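Cellulose 1,4-beta-cellobiosidase (Melanocarpus albomyces, PDB 2RFW) probably hydrolyses beta-1,4-glucosidic linkages in cellulose and cello-oligosaccharides, releasing cellobiose from chain ends as a glycoside hydrolase of family 7. Local coordinates at residues A[78-82]-A[93-98]; A[205-211]-A[233-239]. One frame throughout, in Å; residues are numbered along the deposited sequence.

Contact 1 (A[78-82]-A[93-98])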
ATOM      1  N   LEU A  78      13.141  -7.675  13.462  1.00 16.15           N
ATOM      2  CA  LEU A  78      12.323  -8.845  13.774  1.00 19.08           C
ATOM      3  C   LEU A  78      11.605  -8.599  15.109  1.00 31.39           C
ATOM      4  O   LEU A  78      10.429  -8.909  15.283  1.00 23.62           O
ATOM      5  CB  LEU A  78      13.104 -10.150  13.874  1.00 24.13           C
ATOM      6  CG  LEU A  78      12.268 -11.409  13.590  1.00 34.10           C
ATOM      7  CD1 LEU A  78      12.773 -12.109  12.337  1.00 28.51           C
ATOM      8  CD2 LEU A  78      12.259 -12.368  14.772  1.00 28.29           C
ATOM      9  N   GLY A  79      12.386  -8.037  16.025  1.00 29.59           N
ATOM     10  CA  GLY A  79      11.966  -7.796  17.386  1.00 32.28           C
ATOM     11  C   GLY A  79      10.583  -7.194  17.488  1.00 29.66           C
ATOM     12  O   GLY A  79       9.591  -7.877  17.744  1.00 32.27           O
ATOM     13  N   THR A  80      10.495  -5.879  17.286  1.00 25.40           N
ATOM     14  CA  THR A  80       9.181  -5.259  17.442  1.00 34.13           C
ATOM     15  C   THR A  80       8.326  -5.346  16.191  1.00 33.91           C
ATOM     16  O   THR A  80       7.110  -5.139  16.268  1.00 41.18           O
ATOM     17  CB  THR A  80       9.350  -3.780  17.852  1.00 37.54           C
ATOM     18  OG1 THR A  80       9.920  -3.731  19.167  1.00 65.14           O
ATOM     19  CG2 THR A  80       8.011  -3.069  17.922  1.00 12.65           C
ATOM     20  N   TYR A  81       8.892  -5.619  15.007  1.00 22.19           N
ATOM     21  CA  TYR A  81       8.135  -5.435  13.771  1.00 17.15           C
ATOM     22  C   TYR A  81       7.974  -6.646  12.876  1.00 28.19           C
ATOM     23  O   TYR A  81       7.257  -6.544  11.866  1.00 28.77           O
ATOM     24  CB  TYR A  81       8.806  -4.266  12.990  1.00 24.04           C
ATOM     25  CG  TYR A  81       8.780  -3.043  13.891  1.00 21.76           C
ATOM     26  CD1 TYR A  81       7.592  -2.369  14.123  1.00 24.99           C
ATOM     27  CD2 TYR A  81       9.927  -2.593  14.526  1.00 18.39           C
ATOM     28  CE1 TYR A  81       7.524  -1.258  14.944  1.00 22.73           C
ATOM     29  CE2 TYR A  81       9.863  -1.482  15.350  1.00 11.66           C
ATOM     30  CZ  TYR A  81       8.678  -0.819  15.560  1.00 22.45           C
ATOM     31  OH  TYR A  81       8.631   0.288  16.384  1.00 24.64           O
ATOM     32  N   GLY A  82       8.572  -7.793  13.181  1.00 27.06           N
ATOM     33  CA  GLY A  82       8.334  -9.007  12.423  1.00 34.54           C
ATOM     34  C   GLY A  82       8.873  -9.046  11.014  1.00 41.81           C
ATOM     35  O   GLY A  82       8.672 -10.012  10.261  1.00 17.56           O
ATOM     36  N   LYS A  93       5.859 -10.299   9.184  1.00 35.97           N
ATOM     37  CA  LYS A  93       5.034 -11.020  10.140  1.00 24.04           C
ATOM     38  C   LYS A  93       3.879 -10.125  10.605  1.00 38.91           C
ATOM     39  O   LYS A  93       4.120  -9.086  11.220  1.00 50.11           O
ATOM     40  CB  LYS A  93       5.849 -11.461  11.350  1.00 13.62           C
ATOM     41  CG  LYS A  93       6.507 -12.826  11.323  1.00 17.22           C
ATOM     42  CD  LYS A  93       7.879 -12.734  11.995  1.00 25.54           C
ATOM     43  CE  LYS A  93       8.177 -13.874  12.949  1.00 29.28           C
ATOM     44  NZ  LYS A  93       9.242 -13.516  13.929  1.00 19.33           N
ATOM     45  N   PHE A  94       2.656 -10.531  10.315  1.00 43.02           N
ATOM     46  CA  PHE A  94       1.428  -9.817  10.609  1.00 42.34           C
ATOM     47  C   PHE A  94       1.431  -9.234  12.020  1.00 34.77           C
ATOM     48  O   PHE A  94       1.616  -8.035  12.181  1.00 23.14           O
ATOM     49  CB  PHE A  94       0.204 -10.725  10.480  1.00 40.99           C
ATOM     50  CG  PHE A  94      -1.126 -10.023  10.705  1.00 29.82           C
ATOM     51  CD1 PHE A  94      -1.337  -8.717  10.304  1.00 28.81           C
ATOM     52  CD2 PHE A  94      -2.160 -10.709  11.323  1.00 15.25           C
ATOM     53  CE1 PHE A  94      -2.554  -8.093  10.499  1.00 11.79           C
ATOM     54  CE2 PHE A  94      -3.385 -10.093  11.518  1.00 30.62           C
ATOM     55  CZ  PHE A  94      -3.586  -8.789  11.101  1.00 28.78           C
ATOM     56  N   VAL A  95       1.206 -10.119  12.989  1.00 29.76           N
ATOM     57  CA  VAL A  95       1.235  -9.694  14.381  1.00 26.91           C
ATOM     58  C   VAL A  95       2.576 -10.048  15.000  1.00 33.20           C
ATOM     59  O   VAL A  95       3.093 -11.160  14.893  1.00 32.98           O
ATOM     60  CB  VAL A  95       0.135 -10.328  15.248  1.00 27.55           C
ATOM     61  CG1 VAL A  95       0.262  -9.837  16.685  1.00 41.91           C
ATOM     62  CG2 VAL A  95      -1.243 -10.012  14.689  1.00 16.64           C
ATOM     63  N   THR A  96       3.179  -9.070  15.681  1.00 26.05           N
ATOM     64  CA  THR A  96       4.418  -9.532  16.340  1.00 31.34           C
ATOM     65  C   THR A  96       4.234  -9.356  17.841  1.00 27.96           C
ATOM     66  O   THR A  96       3.773  -8.304  18.280  1.00 17.95           O
ATOM     67  CB  THR A  96       5.640  -8.830  15.749  1.00 26.37           C
ATOM     68  OG1 THR A  96       5.242  -7.907  14.721  1.00 34.82           O
ATOM     69  CG2 THR A  96       6.524  -9.855  15.046  1.00 12.31           C
ATOM     70  N   LYS A  97       4.576 -10.420  18.569  1.00 23.60           N
ATOM     71  CA  LYS A  97       4.605 -10.404  20.025  1.00 19.23           C
ATOM     72  C   LYS A  97       6.065 -10.342  20.486  1.00 18.77           C
ATOM     73  O   LYS A  97       6.839 -11.242  20.140  1.00 35.19           O
ATOM     74  CB  LYS A  97       3.884 -11.629  20.596  1.00 19.62           C
ATOM     75  CG  LYS A  97       2.431 -11.745  20.153  1.00 27.36           C
ATOM     76  CD  LYS A  97       2.014 -13.182  19.893  1.00 29.61           C
ATOM     77  CE  LYS A  97       0.586 -13.293  19.387  1.00 30.89           C
ATOM     78  NZ  LYS A  97      -0.061 -11.979  19.127  1.00 24.17           N
ATOM     79  N   HIS A  98       6.411  -9.302  21.219  1.00 10.17           N
ATOM     80  CA  HIS A  98       7.720  -9.009  21.770  1.00 20.72           C
ATOM     81  C   HIS A  98       7.624  -8.636  23.249  1.00 18.11           C
ATOM     82  O   HIS A  98       6.535  -8.285  23.712  1.00 33.79           O
ATOM     83  CB  HIS A  98       8.427  -7.884  21.018  1.00 26.50           C
ATOM     84  CG  HIS A  98       7.846  -6.524  20.870  1.00 18.54           C
ATOM     85  ND1 HIS A  98       6.738  -6.242  20.104  1.00 23.81           N
ATOM     86  CD2 HIS A  98       8.225  -5.318  21.361  1.00 18.51           C
ATOM     87  CE1 HIS A  98       6.459  -4.949  20.144  1.00  7.58           C
ATOM     88  NE2 HIS A  98       7.358  -4.348  20.913  1.00 12.39           N
TER
HETATM   89  O   HOH W   1       9.101 -11.106  17.983  1.00 20.38           O
HETATM   90  O   HOH W   2       5.670  -6.816   9.842  1.00 13.37           O
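This is a packing contact between a compact turn and the last residues of strand 89-98, a strand of the large sheet of the family 7 fold: residues 78-82, in the loop between strands 70-71 and 85-86, lie against 93-98. The turn is closed internally by Gly82 N to Leu78 O (3.0 Å), a bond from the fifth residue back to the first. The one direct backbone hydrogen bond across the interface runs from Lys93 N to Gly82 O (3.0 Å, 139° at the hydrogen). Two waters add bridges: water 1 donates to Gly79 O (3.3 Å) and Lys97 O (3.1 Å), water 2 to Tyr81 O (2.6 Å) and Lys93 O (3.1 Å).

Steric fit explains Gly82. Its phi is +69°, and its CA lies 3.3 Å from Thr96 CG2; an ideal CB there would fall 2.6 Å from Lys93 CB, a clash. Thr96 directs its CB toward the turn, while its OG1 is hydrogen-bonded to Asn103 on the neighbouring strand 101-120. At the far end, Thr80 CA sits 3.7 Å from the centroid of the His98 ring and 8° off its normal, a CH-pi contact, with Thr80 OG1 3.2 Å from His98 NE2. Near Lys93, Leu78 CD2 approaches Lys93 NZ to 3.3 Å. Tyr81 turns away and its ring meets that of Trp38.

With 369 Å² buried and no salt bridge between the segments, the chemistry implies attachment by close fit, one backbone bond and water bridges, in which the missing side chain of Gly82 is a steric requirement.

Contact 2 (A[205-211]-A[233-239]); sequences PYGSCCA and NEYHVCE
Within the concanavalin-like beta-sandwich of family 7, two loosely paired antiparallel strands, 206-209 and 236-239, run 5.0 Å apart with their directions at 140°. Both are extended, but Cys210 (phi/psi 159/170°) and Asn233 (-87/-27°) depart from strand geometry. The register sets Tyr206 opposite Glu239, Gly207 opposite Cys238, Ser208 opposite Val237 and Cys209 opposite His236; beyond, Cys210 faces Tyr235 and Ala211 faces Asn233, skipping Glu234. Cys209 and His236 form an antiparallel hydrogen-bonded pair: Cys209 N to His236 O 3.2 Å (149°), His236 N to Cys209 O 3.0 Å (143°).

On their face, Cys209 (m) lies over the His236 (p) ring, CB 3.6 Å and SG 4.3 Å from its centroid. Cys238 (p) fills the hollow at Gly207, its SG 3.8 Å from Gly207 N and 3.5 Å from Cys209 SG, although their disulfides lead to Cys243 and Cys176. On the opposite face, Tyr206 CB meets Val237 CG1 at 4.4 Å. Tyr235 (t) brings CE1 3.3 Å from Ser208 CB. Past the strands, Ala211 N donates to Asn233 O at 2.7 Å.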
ATOM      1  N   PRO A 205      -5.995  16.469  11.263  1.00 27.48           N
ATOM      2  CA  PRO A 205      -6.649  17.345  10.295  1.00 14.53           C
ATOM      3  C   PRO A 205      -5.865  17.435   8.990  1.00 27.07           C
ATOM      4  O   PRO A 205      -6.267  18.177   8.089  1.00 30.48           O
ATOM      5  CB  PRO A 205      -6.642  18.688  11.018  1.00  7.58           C
ATOM      6  CG  PRO A 205      -5.780  18.553  12.225  1.00 18.64           C
ATOM      7  CD  PRO A 205      -5.078  17.232  12.128  1.00 25.21           C
ATOM      8  N   TYR A 206      -4.765  16.685   8.904  1.00 20.13           N
ATOM      9  CA  TYR A 206      -3.928  16.770   7.708  1.00 11.20           C
ATOM     10  C   TYR A 206      -3.757  15.397   7.065  1.00 21.47           C
ATOM     11  O   TYR A 206      -3.480  14.365   7.686  1.00 28.35           O
ATOM     12  CB  TYR A 206      -2.575  17.374   8.051  1.00 24.60           C
ATOM     13  CG  TYR A 206      -2.562  18.691   8.788  1.00 19.03           C
ATOM     14  CD1 TYR A 206      -1.765  18.842   9.917  1.00 21.59           C
ATOM     15  CD2 TYR A 206      -3.318  19.783   8.386  1.00 26.15           C
ATOM     16  CE1 TYR A 206      -1.723  20.029  10.620  1.00 22.40           C
ATOM     17  CE2 TYR A 206      -3.273  20.978   9.092  1.00 20.29           C
ATOM     18  CZ  TYR A 206      -2.478  21.102  10.203  1.00 18.51           C
ATOM     19  OH  TYR A 206      -2.429  22.291  10.915  1.00 24.88           O
ATOM     20  N   GLY A 207      -3.923  15.333   5.744  1.00 31.38           N
ATOM     21  CA  GLY A 207      -3.728  14.029   5.109  1.00 41.58           C
ATOM     22  C   GLY A 207      -2.549  14.118   4.158  1.00 41.71           C
ATOM     23  O   GLY A 207      -2.148  15.225   3.807  1.00 26.44           O
ATOM     24  N   SER A 208      -2.008  12.980   3.743  1.00 38.91           N
ATOM     25  CA  SER A 208      -0.981  12.998   2.705  1.00 34.33           C
ATOM     26  C   SER A 208      -1.556  12.263   1.485  1.00 33.06           C
ATOM     27  O   SER A 208      -1.896  11.094   1.671  1.00 15.63           O
ATOM     28  CB  SER A 208       0.325  12.366   3.167  1.00 30.14           C
ATOM     29  OG  SER A 208       0.255  10.952   3.196  1.00 32.07           O
ATOM     30  N   CYS A 209      -1.641  12.970   0.380  1.00 28.56           N
ATOM     31  CA  CYS A 209      -2.154  12.639  -0.924  1.00 16.86           C
ATOM     32  C   CYS A 209      -1.065  12.503  -1.991  1.00 27.31           C
ATOM     33  O   CYS A 209       0.047  12.993  -1.786  1.00 22.62           O
ATOM     34  CB  CYS A 209      -3.127  13.737  -1.407  1.00  0.88           C
ATOM     35  SG  CYS A 209      -4.337  14.151  -0.107  1.00 23.42           S
ATOM     36  N   CYS A 210      -1.428  11.861  -3.088  1.00 27.05           N
ATOM     37  CA  CYS A 210      -0.596  11.574  -4.247  1.00 17.22           C
ATOM     38  C   CYS A 210      -1.200  10.406  -5.025  1.00 21.83           C
ATOM     39  O   CYS A 210      -2.132   9.753  -4.561  1.00 56.25           O
ATOM     40  CB  CYS A 210       0.854  11.275  -3.882  1.00 14.15           C
ATOM     41  SG  CYS A 210       1.217   9.866  -2.813  1.00 31.39           S
ATOM     42  N   ALA A 211      -0.660  10.163  -6.212  1.00 22.79           N
ATOM     43  CA  ALA A 211      -1.132   9.062  -7.049  1.00 24.24           C
ATOM     44  C   ALA A 211      -0.879   7.738  -6.356  1.00 15.16           C
ATOM     45  O   ALA A 211       0.078   7.613  -5.582  1.00 10.21           O
ATOM     46  CB  ALA A 211      -0.449   9.074  -8.406  1.00 53.81           C
ATOM     47  N   ASN A 233      -1.017  14.791  -8.972  1.00 13.93           N
ATOM     48  CA  ASN A 233      -0.608  13.413  -8.684  1.00 15.07           C
ATOM     49  C   ASN A 233       0.557  13.342  -7.708  1.00 16.54           C
ATOM     50  O   ASN A 233       0.685  12.338  -6.998  1.00 12.63           O
ATOM     51  CB  ASN A 233      -0.295  12.712 -10.013  1.00 28.18           C
ATOM     52  CG  ASN A 233      -1.567  12.458 -10.801  1.00 28.95           C
ATOM     53  OD1 ASN A 233      -2.418  11.655 -10.398  1.00 11.54           O
ATOM     54  ND2 ASN A 233      -1.717  13.131 -11.934  1.00 39.42           N
ATOM     55  N   GLU A 234       1.359  14.383  -7.680  1.00 13.70           N
ATOM     56  CA  GLU A 234       2.463  14.661  -6.787  1.00 29.74           C
ATOM     57  C   GLU A 234       1.929  14.864  -5.367  1.00 38.34           C
ATOM     58  O   GLU A 234       0.877  15.507  -5.282  1.00 39.04           O
ATOM     59  CB  GLU A 234       3.221  15.891  -7.293  1.00 32.85           C
ATOM     60  CG  GLU A 234       2.409  16.880  -8.105  1.00 29.99           C
ATOM     61  CD  GLU A 234       2.175  16.556  -9.563  1.00 10.63           C
ATOM     62  OE1 GLU A 234       3.109  16.678 -10.385  1.00 36.03           O
ATOM     63  OE2 GLU A 234       1.043  16.163  -9.910  1.00 29.49           O
ATOM     64  N   TYR A 235       2.602  14.322  -4.365  1.00 29.46           N
ATOM     65  CA  TYR A 235       2.335  14.466  -2.950  1.00 28.03           C
ATOM     66  C   TYR A 235       1.782  15.863  -2.666  1.00 21.60           C
ATOM     67  O   TYR A 235       2.306  16.822  -3.221  1.00 18.19           O
ATOM     68  CB  TYR A 235       3.588  14.300  -2.092  1.00 23.56           C
ATOM     69  CG  TYR A 235       3.438  14.484  -0.600  1.00 29.77           C
ATOM     70  CD1 TYR A 235       3.129  13.398   0.212  1.00 36.33           C
ATOM     71  CD2 TYR A 235       3.610  15.700   0.055  1.00 30.39           C
ATOM     72  CE1 TYR A 235       2.987  13.503   1.583  1.00 32.26           C
ATOM     73  CE2 TYR A 235       3.467  15.823   1.421  1.00 34.07           C
ATOM     74  CZ  TYR A 235       3.153  14.722   2.195  1.00 12.39           C
ATOM     75  OH  TYR A 235       3.019  14.880   3.552  1.00 37.10           O
ATOM     76  N   HIS A 236       0.782  15.930  -1.800  1.00 25.91           N
ATOM     77  CA  HIS A 236       0.248  17.239  -1.430  1.00 27.02           C
ATOM     78  C   HIS A 236      -0.691  17.099  -0.237  1.00 30.58           C
ATOM     79  O   HIS A 236      -1.408  16.106  -0.123  1.00 35.90           O
ATOM     80  CB  HIS A 236      -0.482  17.886  -2.604  1.00 36.86           C
ATOM     81  CG  HIS A 236      -1.878  17.401  -2.839  1.00 43.68           C
ATOM     82  ND1 HIS A 236      -2.169  16.316  -3.637  1.00 48.97           N
ATOM     83  CD2 HIS A 236      -3.074  17.846  -2.392  1.00 50.07           C
ATOM     84  CE1 HIS A 236      -3.473  16.114  -3.671  1.00 53.05           C
ATOM     85  NE2 HIS A 236      -4.048  17.033  -2.916  1.00 53.99           N
ATOM     86  N   VAL A 237      -0.654  18.114   0.610  1.00 36.59           N
ATOM     87  CA  VAL A 237      -1.443  18.198   1.830  1.00 35.58           C
ATOM     88  C   VAL A 237      -2.821  18.806   1.584  1.00 29.55           C
ATOM     89  O   VAL A 237      -2.947  19.940   1.118  1.00 35.93           O
ATOM     90  CB  VAL A 237      -0.641  19.018   2.863  1.00 39.46           C
ATOM     91  CG1 VAL A 237      -1.382  19.127   4.183  1.00 31.10           C
ATOM     92  CG2 VAL A 237       0.736  18.377   3.036  1.00  8.25           C
ATOM     93  N   CYS A 238      -3.853  18.037   1.888  1.00 19.83           N
ATOM     94  CA  CYS A 238      -5.262  18.394   1.783  1.00 18.11           C
ATOM     95  C   CYS A 238      -5.857  18.884   3.097  1.00 35.45           C
ATOM     96  O   CYS A 238      -5.335  18.585   4.175  1.00 66.83           O
ATOM     97  CB  CYS A 238      -6.039  17.157   1.337  1.00  7.96           C
ATOM     98  SG  CYS A 238      -5.857  15.796   2.528  1.00 34.60           S
ATOM     99  N   GLU A 239      -6.958  19.638   3.064  1.00 36.80           N
ATOM    100  CA  GLU A 239      -7.461  20.209   4.309  1.00 44.40           C
ATOM    101  C   GLU A 239      -8.812  19.646   4.741  1.00 50.87           C
ATOM    102  O   GLU A 239      -9.815  19.925   4.093  1.00 59.22           O
ATOM    103  CB  GLU A 239      -7.567  21.737   4.204  1.00 51.76           C
ATOM    104  CG  GLU A 239      -7.545  22.458   5.541  1.00 52.89           C
ATOM    105  CD  GLU A 239      -6.371  22.113   6.430  1.00 45.93           C
ATOM    106  OE1 GLU A 239      -6.056  20.917   6.615  1.00 44.94           O
ATOM    107  OE2 GLU A 239      -5.739  23.050   6.973  1.00 20.66           O
TER

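How the contacts relate
Contact 1 closes before contact 2 opens along the chain, and the two do not touch: their centres are 30 Å apart and their nearest atoms about 18 Å. The link between them is the same large mixed sheet. Strand 89-98 of contact 1 pairs with 101-120, which pairs with 359-365, then 143-147, and finally 206-219 of contact 2. The centre of contact 1 lies 19 Å from the centre of the chain, that of contact 2 15 Å. Contact 2 is probably nearer to catalysis, since strand 206-219 continues into the Glu-X-Asp-X-X-Glu signature that carries the catalytic carboxylates, nucleophile and general acid/base, in family 7 relatives.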